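Local coordinates for hypothetical aspartyl-tRNA synthetase (PDB 1WYD), which probably charges both tRNA(Asp) and tRNA(Asn) with L-aspartate, first activating the amino acid with ATP and then transferring it to the tRNA, at residues B[188-196]-B[224-232]; B[326-334]-B[355-366]. All coordinates share one frame; numbering follows the deposited sequence.

Overall arrangement
Both contacts lie within the class II catalytic part of the chain. Interaction 1 closes first: helix 189-199 is followed by strand 201-209, and the chain then returns along strand 222-231 to pass the helix. Interaction 2 opens later, where the loop after strand 316-320 folds against the end of strand 351-358; the chain between them runs out along strand 343-348, the antiparallel neighbour of 351-358. The two closures follow in series, neither nesting nor crossing. In space they meet: Glu229 of 224-232 forms a salt bridge with Arg359 of 355-366, so the helix, the central sheet and the 326-334 loop converge on what is probably the aspartate pocket.

Interaction 1: residues B[188-196]-B[224-232]; sequences PQLYKELMA and ISMDVEMAF
Ser225 marks the beginning of the contact, where its OG approaches CD of Pro188 and also reaches along its own strand to OD2 of Asp227, a bond modelled too short to be taken literally. Asp227 comes next and faces Pro188 from the opposite direction, its OD2 3.2 Å from the ring carbon CD of the proline. The other oxygen, OD1, takes the ammonium group of Lys192 in a salt bridge; the lysine crosses the aspartate at about a right angle. At 2.4 Å between Lys192 NZ and Asp227 OD1 the modelled length is doubtful. Val228, like Met226, turns its side chain to the other side of the sheet, against helix 128-150.

Glu229 is the residue most extensively buried by the helix segment. With CG opposite the backbone N (chi1 -156°) and a bend at chi2 (62°), its carboxylate lies beside the lysine chain, OE2 3.1 Å from Lys192 CE, while the salt bridge from OE2 to Lys192 NZ is long at 3.8 Å. OE2 has its stronger partner in Arg359. Glu229 OE1 rests 3.7 Å from Glu193 CG and 4.6 Å from Glu193 OE1, the two carboxylate planes only 26° apart. This closeness of acids is probably eased by Arg359 on Glu229, by His394 at Glu193 OE1, and by Gln189, whose NE2 donates to Glu193 OE2 at 2.8 Å from above the carboxylate plane. Beyond them Ala196 CB packs 3.9 Å from Glu229 CG, and Ala231 ends the contact with its CB against the carbonyl oxygen of Ala196.

The helix thus lies on the second strand of the class II motif 2 hairpin; the Lys192-Asp227-Glu229 network ties Lys192, within the predicted aspartate region 189-192, to that strand and is consistent with fixing the start of the helix beside the amino acid site.

Interaction 2: residues B[326-334]-B[355-366]; sequences ARPFYTKSK and SGSTRNHKREVL
Thr331 and Ser357 point their hydroxyls at each other, OG1 and OG 2.6 Å apart, with either able to donate. Arg359 NH1 also reaches Ser357 OG, at 2.8 Å, its guanidinium plane tilted from the bond; Ser357 OG lies between its own backbone N and carbonyl carbon (chi1 73°), the rotation that serves both partners. NH1 further stands at the edge of the Tyr330 ring, 4.2 Å from CE1, while the tyrosine hydroxyl bonds to Glu167. Leu366 CD2 meets the Phe329 ring obliquely, 3.6 Å from CD1.

Two backbone bonds, Asn360 N to Tyr330 O and Lys332 N to Thr358 O, flank a single beta bridge between Thr331 and Arg359. The Asn360 side chain fits between the carbonyls of Phe329 and Thr331 and the CA of Lys332. Shortened to an alanine, the residue would lose the amide that fills this space, and a gap is likely to open beside CA and CB of Lys332.

The loop is thereby fastened to the end of strand 351-358, consistent with a class II aspartate pocket in which Arg359, predicted to bind the amino acid, is bonded through NH1 to Ser357 and through NH2 to Glu229.

Interaction 1: residues B[188-196]-B[224-232]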
ATOM      1  N   PRO B 188      -7.634   1.909   9.976  1.00 41.07           N
ATOM      2  CA  PRO B 188      -7.209   3.305  10.003  1.00 41.72           C
ATOM      3  C   PRO B 188      -8.315   4.256  10.486  1.00 42.94           C
ATOM      4  O   PRO B 188      -8.043   5.478  10.544  1.00 43.60           O
ATOM      5  CB  PRO B 188      -6.825   3.579   8.552  1.00 40.96           C
ATOM      6  CG  PRO B 188      -7.598   2.628   7.775  1.00 40.99           C
ATOM      7  CD  PRO B 188      -7.992   1.474   8.618  1.00 40.66           C
ATOM      8  N   GLN B 189      -9.488   3.696  10.857  1.00 43.20           N
ATOM      9  CA  GLN B 189     -10.731   4.426  11.180  1.00 42.72           C
ATOM     10  C   GLN B 189     -10.630   5.917  11.532  1.00 43.13           C
ATOM     11  O   GLN B 189     -11.094   6.766  10.758  1.00 44.09           O
ATOM     12  CB  GLN B 189     -11.553   3.703  12.252  1.00 41.89           C
ATOM     13  CG  GLN B 189     -12.992   4.208  12.363  1.00 42.21           C
ATOM     14  CD  GLN B 189     -13.731   4.127  11.021  1.00 46.42           C
ATOM     15  OE1 GLN B 189     -13.776   3.056  10.417  1.00 49.59           O
ATOM     16  NE2 GLN B 189     -14.300   5.255  10.548  1.00 43.62           N
ATOM     17  N   LEU B 190     -10.096   6.233  12.701  1.00 42.60           N
ATOM     18  CA  LEU B 190     -10.023   7.610  13.147  1.00 43.58           C
ATOM     19  C   LEU B 190      -9.192   8.470  12.204  1.00 43.28           C
ATOM     20  O   LEU B 190      -9.595   9.588  11.878  1.00 44.16           O
ATOM     21  CB  LEU B 190      -9.427   7.704  14.577  1.00 44.67           C
ATOM     22  CG  LEU B 190      -8.964   9.104  15.038  1.00 44.92           C
ATOM     23  CD1 LEU B 190     -10.154  10.058  15.254  1.00 45.53           C
ATOM     24  CD2 LEU B 190      -8.113   9.029  16.328  1.00 48.99           C
ATOM     25  N   TYR B 191      -8.059   7.939  11.743  1.00 43.04           N
ATOM     26  CA  TYR B 191      -7.120   8.726  10.954  1.00 42.83           C
ATOM     27  C   TYR B 191      -7.639   9.080   9.565  1.00 43.28           C
ATOM     28  O   TYR B 191      -7.370  10.192   9.076  1.00 43.65           O
ATOM     29  CB  TYR B 191      -5.766   8.056  10.923  1.00 42.94           C
ATOM     30  CG  TYR B 191      -5.120   8.050  12.320  1.00 46.17           C
ATOM     31  CD1 TYR B 191      -5.246   6.936  13.163  1.00 47.07           C
ATOM     32  CD2 TYR B 191      -4.444   9.172  12.809  1.00 46.84           C
ATOM     33  CE1 TYR B 191      -4.675   6.921  14.450  1.00 51.11           C
ATOM     34  CE2 TYR B 191      -3.876   9.174  14.090  1.00 51.07           C
ATOM     35  CZ  TYR B 191      -4.003   8.041  14.906  1.00 52.84           C
ATOM     36  OH  TYR B 191      -3.458   8.019  16.176  1.00 57.84           O
ATOM     37  N   LYS B 192      -8.406   8.178   8.956  1.00 42.04           N
ATOM     38  CA  LYS B 192      -8.896   8.411   7.602  1.00 42.33           C
ATOM     39  C   LYS B 192     -10.053   9.396   7.657  1.00 42.52           C
ATOM     40  O   LYS B 192     -10.216  10.217   6.760  1.00 43.49           O
ATOM     41  CB  LYS B 192      -9.256   7.092   6.882  1.00 41.73           C
ATOM     42  CG  LYS B 192     -10.410   6.343   7.466  1.00 39.48           C
ATOM     43  CD  LYS B 192     -10.577   4.973   6.841  1.00 40.49           C
ATOM     44  CE  LYS B 192     -11.936   4.391   7.266  1.00 40.86           C
ATOM     45  NZ  LYS B 192     -12.227   3.059   6.732  1.00 41.11           N
ATOM     46  N   GLU B 193     -10.816   9.365   8.749  1.00 42.84           N
ATOM     47  CA  GLU B 193     -11.834  10.391   8.975  1.00 41.89           C
ATOM     48  C   GLU B 193     -11.159  11.738   9.060  1.00 42.02           C
ATOM     49  O   GLU B 193     -11.597  12.694   8.420  1.00 42.44           O
ATOM     50  CB  GLU B 193     -12.627  10.122  10.245  1.00 42.09           C
ATOM     51  CG  GLU B 193     -13.387   8.802  10.225  1.00 41.18           C
ATOM     52  CD  GLU B 193     -14.506   8.748  11.256  1.00 45.11           C
ATOM     53  OE1 GLU B 193     -15.284   9.727  11.364  1.00 44.47           O
ATOM     54  OE2 GLU B 193     -14.640   7.703  11.936  1.00 46.33           O
ATOM     55  N   LEU B 194     -10.076  11.795   9.839  1.00 40.93           N
ATOM     56  CA  LEU B 194      -9.304  13.008  10.016  1.00 40.04           C
ATOM     57  C   LEU B 194      -8.796  13.549   8.692  1.00 39.75           C
ATOM     58  O   LEU B 194      -8.896  14.761   8.436  1.00 38.95           O
ATOM     59  CB  LEU B 194      -8.095  12.778  10.962  1.00 39.72           C
ATOM     60  CG  LEU B 194      -8.427  12.474  12.435  1.00 38.60           C
ATOM     61  CD1 LEU B 194      -7.210  12.690  13.299  1.00 37.99           C
ATOM     62  CD2 LEU B 194      -9.610  13.289  12.953  1.00 36.91           C
ATOM     63  N   MET B 195      -8.204  12.661   7.893  1.00 39.00           N
ATOM     64  CA  MET B 195      -7.631  13.044   6.616  1.00 39.42           C
ATOM     65  C   MET B 195      -8.742  13.349   5.623  1.00 40.09           C
ATOM     66  O   MET B 195      -8.522  14.103   4.688  1.00 40.77           O
ATOM     67  CB  MET B 195      -6.734  11.948   6.043  1.00 39.61           C
ATOM     68  CG  MET B 195      -5.510  11.662   6.861  1.00 40.95           C
ATOM     69  SD  MET B 195      -4.382  13.007   6.847  1.00 46.10           S
ATOM     70  CE  MET B 195      -3.670  12.806   5.249  1.00 42.12           C
ATOM     71  N   ALA B 196      -9.928  12.770   5.818  1.00 40.10           N
ATOM     72  CA  ALA B 196     -11.066  13.194   5.013  1.00 40.69           C
ATOM     73  C   ALA B 196     -11.440  14.627   5.414  1.00 40.89           C
ATOM     74  O   ALA B 196     -12.021  15.387   4.607  1.00 41.46           O
ATOM     75  CB  ALA B 196     -12.223  12.264   5.208  1.00 40.53           C
ATOM     76  N   ILE B 224      -4.686  -7.337   5.366  1.00 36.29           N
ATOM     77  CA  ILE B 224      -4.696  -6.101   4.592  1.00 37.34           C
ATOM     78  C   ILE B 224      -6.095  -5.549   4.432  1.00 38.05           C
ATOM     79  O   ILE B 224      -7.007  -6.248   4.020  1.00 38.84           O
ATOM     80  CB  ILE B 224      -4.080  -6.365   3.191  1.00 37.18           C
ATOM     81  CG1 ILE B 224      -2.694  -7.028   3.363  1.00 34.71           C
ATOM     82  CG2 ILE B 224      -4.066  -5.101   2.345  1.00 37.55           C
ATOM     83  CD1 ILE B 224      -1.675  -6.159   3.997  1.00 31.48           C
ATOM     84  N   SER B 225      -6.252  -4.280   4.775  1.00 39.05           N
ATOM     85  CA  SER B 225      -7.520  -3.613   4.784  1.00 38.88           C
ATOM     86  C   SER B 225      -7.463  -2.535   3.681  1.00 39.78           C
ATOM     87  O   SER B 225      -6.442  -1.853   3.507  1.00 39.61           O
ATOM     88  CB  SER B 225      -7.746  -3.049   6.193  1.00 39.55           C
ATOM     89  OG  SER B 225      -8.872  -2.173   6.317  1.00 40.85           O
ATOM     90  N   MET B 226      -8.566  -2.437   2.922  1.00 39.13           N
ATOM     91  CA  MET B 226      -8.726  -1.511   1.806  1.00 38.61           C
ATOM     92  C   MET B 226      -9.804  -0.507   2.207  1.00 38.43           C
ATOM     93  O   MET B 226     -11.008  -0.817   2.166  1.00 38.11           O
ATOM     94  CB  MET B 226      -9.147  -2.263   0.539  1.00 38.25           C
ATOM     95  CG  MET B 226      -8.340  -3.558   0.245  1.00 40.17           C
ATOM     96  SD  MET B 226      -9.059  -4.623  -1.009  1.00 42.13           S
ATOM     97  CE  MET B 226      -8.607  -3.772  -2.517  1.00 41.51           C
ATOM     98  N   ASP B 227      -9.364   0.701   2.544  1.00 38.32           N
ATOM     99  CA  ASP B 227     -10.193   1.708   3.227  1.00 39.02           C
ATOM    100  C   ASP B 227     -10.391   2.954   2.424  1.00 39.39           C
ATOM    101  O   ASP B 227      -9.460   3.430   1.729  1.00 40.20           O
ATOM    102  CB  ASP B 227      -9.572   2.115   4.570  1.00 38.56           C
ATOM    103  CG  ASP B 227      -9.818   1.094   5.633  1.00 39.87           C
ATOM    104  OD1 ASP B 227     -10.917   1.108   6.259  1.00 42.25           O
ATOM    105  OD2 ASP B 227      -8.992   0.215   5.897  1.00 40.07           O
ATOM    106  N   VAL B 228     -11.576   3.533   2.588  1.00 39.63           N
ATOM    107  CA  VAL B 228     -11.997   4.674   1.804  1.00 39.21           C
ATOM    108  C   VAL B 228     -12.850   5.547   2.667  1.00 39.50           C
ATOM    109  O   VAL B 228     -13.728   5.052   3.357  1.00 40.56           O
ATOM    110  CB  VAL B 228     -12.789   4.174   0.602  1.00 39.53           C
ATOM    111  CG1 VAL B 228     -13.512   5.314  -0.121  1.00 38.37           C
ATOM    112  CG2 VAL B 228     -11.857   3.397  -0.321  1.00 37.57           C
ATOM    113  N   GLU B 229     -12.604   6.846   2.631  1.00 39.15           N
ATOM    114  CA  GLU B 229     -13.339   7.774   3.468  1.00 40.02           C
ATOM    115  C   GLU B 229     -13.638   8.971   2.584  1.00 40.80           C
ATOM    116  O   GLU B 229     -12.751   9.456   1.889  1.00 42.45           O
ATOM    117  CB  GLU B 229     -12.515   8.167   4.728  1.00 39.55           C
ATOM    118  CG  GLU B 229     -13.343   8.648   5.928  1.00 38.80           C
ATOM    119  CD  GLU B 229     -14.319   7.607   6.500  1.00 40.32           C
ATOM    120  OE1 GLU B 229     -15.310   7.988   7.156  1.00 38.15           O
ATOM    121  OE2 GLU B 229     -14.104   6.385   6.337  1.00 43.84           O
ATOM    122  N   MET B 230     -14.888   9.417   2.567  1.00 41.29           N
ATOM    123  CA  MET B 230     -15.347  10.406   1.598  1.00 41.67           C
ATOM    124  C   MET B 230     -16.130  11.518   2.292  1.00 41.44           C
ATOM    125  O   MET B 230     -17.184  11.285   2.856  1.00 40.67           O
ATOM    126  CB  MET B 230     -16.170   9.709   0.501  1.00 41.93           C
ATOM    127  CG  MET B 230     -16.508  10.572  -0.686  1.00 45.20           C
ATOM    128  SD  MET B 230     -17.722   9.815  -1.902  1.00 49.37           S
ATOM    129  CE  MET B 230     -17.109  10.537  -3.314  1.00 47.46           C
ATOM    130  N   ALA B 231     -15.572  12.723   2.303  1.00 41.93           N
ATOM    131  CA  ALA B 231     -16.303  13.872   2.829  1.00 42.48           C
ATOM    132  C   ALA B 231     -17.439  14.304   1.888  1.00 43.23           C
ATOM    133  O   ALA B 231     -17.349  14.114   0.652  1.00 42.34           O
ATOM    134  CB  ALA B 231     -15.369  15.031   3.160  1.00 42.29           C
ATOM    135  N   PHE B 232     -18.501  14.830   2.515  1.00 44.17           N
ATOM    136  CA  PHE B 232     -19.759  15.251   1.865  1.00 46.01           C
ATOM    137  C   PHE B 232     -20.399  14.098   1.133  1.00 46.59           C
ATOM    138  O   PHE B 232     -20.721  14.181  -0.044  1.00 48.28           O
ATOM    139  CB  PHE B 232     -19.569  16.487   0.958  1.00 45.60           C
ATOM    140  CG  PHE B 232     -18.908  17.639   1.664  1.00 45.49           C
ATOM    141  CD1 PHE B 232     -17.553  17.898   1.483  1.00 45.24           C
ATOM    142  CD2 PHE B 232     -19.626  18.427   2.549  1.00 43.62           C
ATOM    143  CE1 PHE B 232     -16.930  18.956   2.164  1.00 46.05           C
ATOM    144  CE2 PHE B 232     -19.012  19.484   3.226  1.00 45.23           C
ATOM    145  CZ  PHE B 232     -17.663  19.755   3.035  1.00 43.50           C
TER

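Interaction 2: residues B[326-334]-B[355-366]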
ATOM      1  N   ALA B 326     -25.681  -2.098  17.672  1.00 52.60           N
ATOM      2  CA  ALA B 326     -24.690  -3.090  17.250  1.00 50.85           C
ATOM      3  C   ALA B 326     -23.542  -2.514  16.369  1.00 49.63           C
ATOM      4  O   ALA B 326     -22.766  -3.257  15.793  1.00 48.10           O
ATOM      5  CB  ALA B 326     -25.387  -4.237  16.520  1.00 50.97           C
ATOM      6  N   ARG B 327     -23.459  -1.195  16.267  1.00 48.98           N
ATOM      7  CA  ARG B 327     -22.501  -0.540  15.385  1.00 48.86           C
ATOM      8  C   ARG B 327     -21.727   0.473  16.221  1.00 48.74           C
ATOM      9  O   ARG B 327     -22.233   0.899  17.238  1.00 48.20           O
ATOM     10  CB  ARG B 327     -23.240   0.136  14.232  1.00 48.41           C
ATOM     11  CG  ARG B 327     -23.913  -0.868  13.282  1.00 47.82           C
ATOM     12  CD  ARG B 327     -23.108  -1.082  12.036  1.00 49.09           C
ATOM     13  NE  ARG B 327     -23.146  -2.443  11.551  1.00 47.92           N
ATOM     14  CZ  ARG B 327     -22.596  -2.845  10.408  1.00 45.73           C
ATOM     15  NH1 ARG B 327     -21.919  -2.002   9.627  1.00 43.11           N
ATOM     16  NH2 ARG B 327     -22.723  -4.113  10.060  1.00 45.90           N
ATOM     17  N   PRO B 328     -20.498   0.832  15.828  1.00 48.75           N
ATOM     18  CA  PRO B 328     -19.685   1.779  16.602  1.00 48.54           C
ATOM     19  C   PRO B 328     -20.369   3.095  16.961  1.00 48.40           C
ATOM     20  O   PRO B 328     -21.375   3.474  16.362  1.00 49.07           O
ATOM     21  CB  PRO B 328     -18.504   2.025  15.677  1.00 48.33           C
ATOM     22  CG  PRO B 328     -18.331   0.719  15.026  1.00 48.24           C
ATOM     23  CD  PRO B 328     -19.747   0.314  14.670  1.00 48.74           C
ATOM     24  N   PHE B 329     -19.806   3.784  17.946  1.00 48.26           N
ATOM     25  CA  PHE B 329     -20.272   5.111  18.347  1.00 48.02           C
ATOM     26  C   PHE B 329     -20.077   6.134  17.229  1.00 47.31           C
ATOM     27  O   PHE B 329     -20.684   7.204  17.247  1.00 47.88           O
ATOM     28  CB  PHE B 329     -19.491   5.575  19.584  1.00 47.94           C
ATOM     29  CG  PHE B 329     -18.052   5.969  19.286  1.00 49.83           C
ATOM     30  CD1 PHE B 329     -17.702   7.311  19.108  1.00 50.92           C
ATOM     31  CD2 PHE B 329     -17.050   5.006  19.194  1.00 50.75           C
ATOM     32  CE1 PHE B 329     -16.365   7.690  18.825  1.00 50.36           C
ATOM     33  CE2 PHE B 329     -15.707   5.376  18.916  1.00 53.06           C
ATOM     34  CZ  PHE B 329     -15.369   6.722  18.735  1.00 50.57           C
ATOM     35  N   TYR B 330     -19.180   5.845  16.294  1.00 46.37           N
ATOM     36  CA  TYR B 330     -18.840   6.830  15.273  1.00 45.68           C
ATOM     37  C   TYR B 330     -19.809   6.763  14.083  1.00 46.25           C
ATOM     38  O   TYR B 330     -19.699   7.562  13.157  1.00 45.59           O
ATOM     39  CB  TYR B 330     -17.341   6.753  14.824  1.00 44.74           C
ATOM     40  CG  TYR B 330     -16.841   5.371  14.433  1.00 42.11           C
ATOM     41  CD1 TYR B 330     -17.189   4.809  13.231  1.00 41.32           C
ATOM     42  CD2 TYR B 330     -15.996   4.645  15.275  1.00 41.17           C
ATOM     43  CE1 TYR B 330     -16.743   3.553  12.858  1.00 41.46           C
ATOM     44  CE2 TYR B 330     -15.530   3.376  14.913  1.00 41.37           C
ATOM     45  CZ  TYR B 330     -15.922   2.841  13.696  1.00 42.80           C
ATOM     46  OH  TYR B 330     -15.494   1.593  13.314  1.00 45.36           O
ATOM     47  N   THR B 331     -20.759   5.824  14.134  1.00 47.50           N
ATOM     48  CA  THR B 331     -21.736   5.599  13.055  1.00 48.39           C
ATOM     49  C   THR B 331     -23.029   6.427  13.247  1.00 49.47           C
ATOM     50  O   THR B 331     -23.645   6.383  14.285  1.00 48.54           O
ATOM     51  CB  THR B 331     -21.977   4.055  12.916  1.00 48.41           C
ATOM     52  OG1 THR B 331     -21.174   3.548  11.840  1.00 48.06           O
ATOM     53  CG2 THR B 331     -23.384   3.697  12.477  1.00 46.99           C
ATOM     54  N   LYS B 332     -23.404   7.215  12.240  1.00 52.47           N
ATOM     55  CA  LYS B 332     -24.621   8.050  12.299  1.00 54.81           C
ATOM     56  C   LYS B 332     -25.881   7.182  12.409  1.00 55.96           C
ATOM     57  O   LYS B 332     -25.980   6.145  11.758  1.00 55.80           O
ATOM     58  CB  LYS B 332     -24.708   8.978  11.089  1.00 55.07           C
ATOM     59  CG  LYS B 332     -25.929   9.882  11.076  1.00 57.00           C
ATOM     60  CD  LYS B 332     -25.633  11.266  10.489  1.00 59.54           C
ATOM     61  CE  LYS B 332     -26.944  11.958  10.045  1.00 61.15           C
ATOM     62  NZ  LYS B 332     -26.721  12.898   8.901  1.00 60.50           N
ATOM     63  N   SER B 333     -26.803   7.576  13.288  1.00 57.93           N
ATOM     64  CA  SER B 333     -28.069   6.857  13.467  1.00 59.59           C
ATOM     65  C   SER B 333     -29.045   7.368  12.427  1.00 60.73           C
ATOM     66  O   SER B 333     -28.812   8.406  11.819  1.00 60.61           O
ATOM     67  CB  SER B 333     -28.633   7.128  14.852  1.00 59.45           C
ATOM     68  OG  SER B 333     -27.781   6.606  15.858  1.00 60.96           O
ATOM     69  N   LYS B 334     -30.129   6.642  12.200  1.00 62.77           N
ATOM     70  CA  LYS B 334     -31.125   7.113  11.241  1.00 64.29           C
ATOM     71  C   LYS B 334     -31.968   8.188  11.923  1.00 65.36           C
ATOM     72  O   LYS B 334     -32.273   8.081  13.117  1.00 65.76           O
ATOM     73  CB  LYS B 334     -31.983   5.961  10.691  1.00 64.20           C
ATOM     74  CG  LYS B 334     -31.217   5.003   9.792  1.00 63.73           C
ATOM     75  CD  LYS B 334     -32.126   4.146   8.947  1.00 64.43           C
ATOM     76  CE  LYS B 334     -32.151   4.659   7.495  1.00 65.39           C
ATOM     77  NZ  LYS B 334     -33.217   4.026   6.688  1.00 62.73           N
ATOM     78  N   SER B 355     -17.427  -3.618   5.290  1.00 43.90           N
ATOM     79  CA  SER B 355     -18.358  -2.869   6.132  1.00 45.31           C
ATOM     80  C   SER B 355     -18.131  -1.352   6.021  1.00 45.08           C
ATOM     81  O   SER B 355     -16.993  -0.906   5.891  1.00 45.83           O
ATOM     82  CB  SER B 355     -18.285  -3.340   7.585  1.00 46.01           C
ATOM     83  OG  SER B 355     -16.960  -3.148   8.110  1.00 49.39           O
ATOM     84  N   GLY B 356     -19.208  -0.566   6.019  1.00 45.07           N
ATOM     85  CA  GLY B 356     -19.093   0.876   6.135  1.00 45.33           C
ATOM     86  C   GLY B 356     -20.317   1.613   6.683  1.00 46.09           C
ATOM     87  O   GLY B 356     -21.316   0.990   7.074  1.00 46.00           O
ATOM     88  N   SER B 357     -20.254   2.952   6.703  1.00 46.27           N
ATOM     89  CA  SER B 357     -21.377   3.760   7.205  1.00 46.36           C
ATOM     90  C   SER B 357     -21.266   5.259   6.964  1.00 46.53           C
ATOM     91  O   SER B 357     -20.293   5.752   6.423  1.00 46.33           O
ATOM     92  CB  SER B 357     -21.542   3.557   8.706  1.00 46.75           C
ATOM     93  OG  SER B 357     -20.488   4.213   9.407  1.00 46.21           O
ATOM     94  N   THR B 358     -22.303   5.969   7.383  1.00 46.79           N
ATOM     95  CA  THR B 358     -22.262   7.399   7.470  1.00 46.60           C
ATOM     96  C   THR B 358     -21.787   7.634   8.880  1.00 46.20           C
ATOM     97  O   THR B 358     -22.220   6.950   9.798  1.00 46.36           O
ATOM     98  CB  THR B 358     -23.667   7.980   7.320  1.00 46.27           C
ATOM     99  OG1 THR B 358     -24.271   7.461   6.131  1.00 50.06           O
ATOM    100  CG2 THR B 358     -23.582   9.493   7.084  1.00 43.64           C
ATOM    101  N   ARG B 359     -20.919   8.616   9.063  1.00 45.91           N
ATOM    102  CA  ARG B 359     -20.332   8.806  10.385  1.00 45.95           C
ATOM    103  C   ARG B 359     -21.005   9.974  11.087  1.00 45.98           C
ATOM    104  O   ARG B 359     -21.674  10.789  10.456  1.00 45.40           O
ATOM    105  CB  ARG B 359     -18.835   9.050  10.280  1.00 44.93           C
ATOM    106  CG  ARG B 359     -18.166   8.291   9.144  1.00 46.11           C
ATOM    107  CD  ARG B 359     -18.196   6.769   9.259  1.00 45.12           C
ATOM    108  NE  ARG B 359     -17.105   6.196   8.489  1.00 45.73           N
ATOM    109  CZ  ARG B 359     -16.901   4.900   8.293  1.00 47.17           C
ATOM    110  NH1 ARG B 359     -17.736   4.005   8.796  1.00 48.10           N
ATOM    111  NH2 ARG B 359     -15.861   4.496   7.566  1.00 46.82           N
ATOM    112  N   ASN B 360     -20.814  10.063  12.394  1.00 46.25           N
ATOM    113  CA  ASN B 360     -21.134  11.283  13.110  1.00 46.89           C
ATOM    114  C   ASN B 360     -20.104  12.375  12.830  1.00 47.37           C
ATOM    115  O   ASN B 360     -19.020  12.077  12.369  1.00 46.93           O
ATOM    116  CB  ASN B 360     -21.278  10.987  14.602  1.00 46.67           C
ATOM    117  CG  ASN B 360     -22.457  10.081  14.901  1.00 45.66           C
ATOM    118  OD1 ASN B 360     -22.367   9.193  15.772  1.00 43.50           O
ATOM    119  ND2 ASN B 360     -23.567  10.277  14.169  1.00 42.32           N
ATOM    120  N   HIS B 361     -20.459  13.636  13.070  1.00 49.83           N
ATOM    121  CA  HIS B 361     -19.539  14.759  12.838  1.00 52.65           C
ATOM    122  C   HIS B 361     -19.688  15.884  13.849  1.00 53.49           C
ATOM    123  O   HIS B 361     -18.945  16.873  13.797  1.00 54.92           O
ATOM    124  CB  HIS B 361     -19.616  15.309  11.394  1.00 53.69           C
ATOM    125  CG  HIS B 361     -20.896  16.019  11.068  1.00 57.13           C
ATOM    126  ND1 HIS B 361     -21.111  17.345  11.380  1.00 62.09           N
ATOM    127  CD2 HIS B 361     -22.017  15.597  10.432  1.00 59.32           C
ATOM    128  CE1 HIS B 361     -22.318  17.701  10.973  1.00 60.57           C
ATOM    129  NE2 HIS B 361     -22.889  16.659  10.398  1.00 58.34           N
ATOM    130  N   LYS B 362     -20.618  15.732  14.779  1.00 53.98           N
ATOM    131  CA  LYS B 362     -20.714  16.648  15.909  1.00 54.85           C
ATOM    132  C   LYS B 362     -20.206  15.951  17.172  1.00 54.81           C
ATOM    133  O   LYS B 362     -20.490  14.774  17.403  1.00 54.71           O
ATOM    134  CB  LYS B 362     -22.159  17.136  16.116  1.00 55.52           C
ATOM    135  CG  LYS B 362     -22.733  18.072  15.029  1.00 57.53           C
ATOM    136  CD  LYS B 362     -24.238  17.796  14.788  1.00 62.41           C
ATOM    137  CE  LYS B 362     -24.887  18.668  13.668  1.00 62.88           C
ATOM    138  NZ  LYS B 362     -24.172  19.960  13.389  1.00 61.83           N
ATOM    139  N   ARG B 363     -19.444  16.686  17.969  1.00 54.87           N
ATOM    140  CA  ARG B 363     -18.927  16.208  19.252  1.00 55.37           C
ATOM    141  C   ARG B 363     -20.039  15.683  20.188  1.00 55.23           C
ATOM    142  O   ARG B 363     -19.904  14.608  20.791  1.00 54.65           O
ATOM    143  CB  ARG B 363     -18.079  17.325  19.900  1.00 55.63           C
ATOM    144  CG  ARG B 363     -18.168  17.465  21.431  1.00 56.78           C
ATOM    145  CD  ARG B 363     -17.002  18.265  22.041  1.00 58.61           C
ATOM    146  NE  ARG B 363     -16.260  17.433  22.978  1.00 59.77           N
ATOM    147  CZ  ARG B 363     -14.944  17.316  23.032  1.00 58.53           C
ATOM    148  NH1 ARG B 363     -14.153  17.986  22.209  1.00 56.30           N
ATOM    149  NH2 ARG B 363     -14.417  16.507  23.934  1.00 59.14           N
ATOM    150  N   GLU B 364     -21.145  16.423  20.265  1.00 55.42           N
ATOM    151  CA  GLU B 364     -22.285  16.062  21.124  1.00 55.61           C
ATOM    152  C   GLU B 364     -22.944  14.728  20.745  1.00 55.72           C
ATOM    153  O   GLU B 364     -23.188  13.889  21.608  1.00 56.05           O
ATOM    154  CB  GLU B 364     -23.338  17.197  21.162  1.00 55.65           C
ATOM    155  N   VAL B 365     -23.245  14.518  19.466  1.00 55.35           N
ATOM    156  CA  VAL B 365     -23.825  13.231  19.073  1.00 54.74           C
ATOM    157  C   VAL B 365     -22.811  12.091  19.285  1.00 54.33           C
ATOM    158  O   VAL B 365     -23.180  11.006  19.740  1.00 54.13           O
ATOM    159  CB  VAL B 365     -24.463  13.242  17.640  1.00 54.32           C
ATOM    160  CG1 VAL B 365     -23.562  13.896  16.664  1.00 55.96           C
ATOM    161  CG2 VAL B 365     -24.775  11.853  17.157  1.00 52.12           C
ATOM    162  N   LEU B 366     -21.539  12.340  18.976  1.00 54.18           N
ATOM    163  CA  LEU B 366     -20.499  11.361  19.291  1.00 54.11           C
ATOM    164  C   LEU B 366     -20.482  11.051  20.793  1.00 54.82           C
ATOM    165  O   LEU B 366     -20.417   9.903  21.193  1.00 54.40           O
ATOM    166  CB  LEU B 366     -19.125  11.845  18.853  1.00 52.77           C
ATOM    167  CG  LEU B 366     -18.717  11.619  17.399  1.00 50.22           C
ATOM    168  CD1 LEU B 366     -17.508  12.473  17.075  1.00 46.47           C
ATOM    169  CD2 LEU B 366     -18.422  10.162  17.093  1.00 45.29           C
TER